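Local coordinates for protein putative glucoamylase (Bacteroides uniformis, PDB 4GL3) that is a putative glucoamylase, probably a glycoside hydrolase that acts on carbohydrate chains, though its substrate is not established, at residues E163-F166 / F167-G170. Residues are numbered along the deposited sequence; the frame is centred on the assembly and turned at random. Where two conformers were deposited one is given.
Sequences EWNF and FTQG
With a chi1 of 68°, the side chain of T168 sets OG1 between its own backbone N and carbonyl carbon and swings it back onto the carbonyl of N165, while F166 (CG anti to the backbone N, chi1 176°) sets the edge of its ring over the face of the F167 ring. The hydroxyl of T168 donates to N165 O; T168 OG1 lies in the carbonyl plane of N165, 2.7 Å from N165 O. T168 N donates to N165 O, 3.1 Å away, from well above that plane, and a water adds a third bond. T168 OG1 in turn accepts from G170 N at 3.1 Å, forming an ST turn that carries the chain out of the 3-10 segment. The neighbouring backbone bonds, F167 N to W164 O and Q169 N to F166 O, also span three residues. An alanine in place of T168 would lose the hydroxyl and would probably leave N165 O without its in-plane donor and G170 N with only the weak bond to water.

Alongside, the phenyl rings pack edge-to-face: CD2 of F166 stands over the centre of the F167 ring, 3.8 Å above its plane, and the planes meet at 83°. F166 also stacks on H98 and pairs edge-to-face with W178, whereas F167 touches I124 of helix 124-140. The 3-10 turn following helix 146-161 is therefore joined to its surroundings through aromatic side chains, while one threonine hydroxyl, both donor and acceptor, links a carbonyl inside the turn to the amide beyond its end.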
loop_
_atom_site.group_PDB
_atom_site.type_symbol
_atom_site.label_atom_id
_atom_site.label_comp_id
_atom_site.label_asym_id
_atom_site.label_seq_id
_atom_site.Cartn_x
_atom_site.Cartn_y
_atom_site.Cartn_z
ATOM N N GLU A 163 -4.745 -2.404 19.494
ATOM C CA GLU A 163 -3.781 -2.423 20.629
ATOM C C GLU A 163 -2.320 -2.442 20.166
ATOM O O GLU A 163 -1.589 -3.426 20.357
ATOM C CB GLU A 163 -4.047 -3.613 21.553
ATOM C CG GLU A 163 -5.395 -3.604 22.269
ATOM C CD GLU A 163 -5.687 -4.971 22.877
ATOM O OE1 GLU A 163 -4.784 -5.545 23.556
ATOM O OE2 GLU A 163 -6.788 -5.497 22.613
ATOM N N TRP A 164 -1.882 -1.340 19.563
ATOM C CA TRP A 164 -0.517 -1.275 18.995
ATOM C C TRP A 164 0.554 -1.698 20.025
ATOM O O TRP A 164 1.446 -2.501 19.710
ATOM C CB TRP A 164 -0.225 0.138 18.440
ATOM C CG TRP A 164 -1.270 0.557 17.458
ATOM C CD1 TRP A 164 -2.307 1.389 17.684
ATOM C CD2 TRP A 164 -1.389 0.114 16.105
ATOM N NE1 TRP A 164 -3.113 1.474 16.572
ATOM C CE2 TRP A 164 -2.561 0.706 15.576
ATOM C CE3 TRP A 164 -0.635 -0.749 15.293
ATOM C CZ2 TRP A 164 -3.003 0.458 14.265
ATOM C CZ3 TRP A 164 -1.065 -1.014 14.001
ATOM C CH2 TRP A 164 -2.254 -0.414 13.488
ATOM N N ASN A 165 0.451 -1.170 21.233
ATOM C CA ASN A 165 1.532 -1.383 22.191
ATOM C C ASN A 165 1.648 -2.820 22.673
ATOM O O ASN A 165 2.738 -3.224 23.086
ATOM C CB ASN A 165 1.500 -0.436 23.390
ATOM C CG ASN A 165 2.833 -0.408 24.117
ATOM O OD1 ASN A 165 3.855 -0.116 23.513
ATOM N ND2 ASN A 165 2.825 -0.703 25.430
ATOM N N PHE A 166 0.561 -3.602 22.586
ATOM C CA PHE A 166 0.639 -5.042 22.871
ATOM C C PHE A 166 1.731 -5.716 22.021
ATOM O O PHE A 166 2.387 -6.634 22.488
ATOM C CB PHE A 166 -0.727 -5.682 22.601
ATOM C CG PHE A 166 -0.751 -7.178 22.765
ATOM C CD1 PHE A 166 -0.770 -7.753 24.051
ATOM C CD2 PHE A 166 -0.671 -8.007 21.668
ATOM C CE1 PHE A 166 -0.798 -9.119 24.195
ATOM C CE2 PHE A 166 -0.664 -9.384 21.824
ATOM C CZ PHE A 166 -0.762 -9.914 23.084
ATOM N N PHE A 167 1.904 -5.251 20.772
ATOM C CA PHE A 167 2.795 -5.867 19.826
ATOM C C PHE A 167 4.256 -5.517 20.011
ATOM O O PHE A 167 5.126 -5.984 19.231
ATOM C CB PHE A 167 2.288 -5.653 18.375
ATOM C CG PHE A 167 0.980 -6.320 18.128
ATOM C CD1 PHE A 167 -0.220 -5.713 18.487
ATOM C CD2 PHE A 167 0.938 -7.620 17.662
ATOM C CE1 PHE A 167 -1.425 -6.395 18.340
ATOM C CE2 PHE A 167 -0.238 -8.260 17.449
ATOM C CZ PHE A 167 -1.435 -7.646 17.795
ATOM N N THR A 168 4.549 -4.707 21.024
ATOM C CA THR A 168 5.902 -4.489 21.427
ATOM C C THR A 168 6.477 -5.582 22.371
ATOM O O THR A 168 7.711 -5.613 22.596
ATOM C CB THR A 168 6.124 -3.134 22.121
ATOM O OG1 THR A 168 5.468 -3.115 23.386
ATOM C CG2 THR A 168 5.699 -1.958 21.249
ATOM N N GLN A 169 5.615 -6.441 22.943
ATOM C CA GLN A 169 6.029 -7.317 24.071
ATOM C C GLN A 169 6.773 -6.548 25.180
ATOM O O GLN A 169 7.608 -7.101 25.850
ATOM C CB GLN A 169 6.975 -8.436 23.571
ATOM C CG GLN A 169 6.410 -9.265 22.399
ATOM C CD GLN A 169 7.208 -10.535 22.127
ATOM O OE1 GLN A 169 7.347 -11.372 23.002
ATOM N NE2 GLN A 169 7.751 -10.665 20.926
ATOM N N GLY A 170 6.481 -5.265 25.363
ATOM C CA GLY A 170 7.161 -4.462 26.374
ATOM C C GLY A 170 8.606 -4.102 25.998
ATOM O O GLY A 170 9.332 -3.608 26.838
HETATM O O HOH W 1 3.394 -4.370 25.644
HETATM O O HOH W 2 5.195 -1.464 26.423
#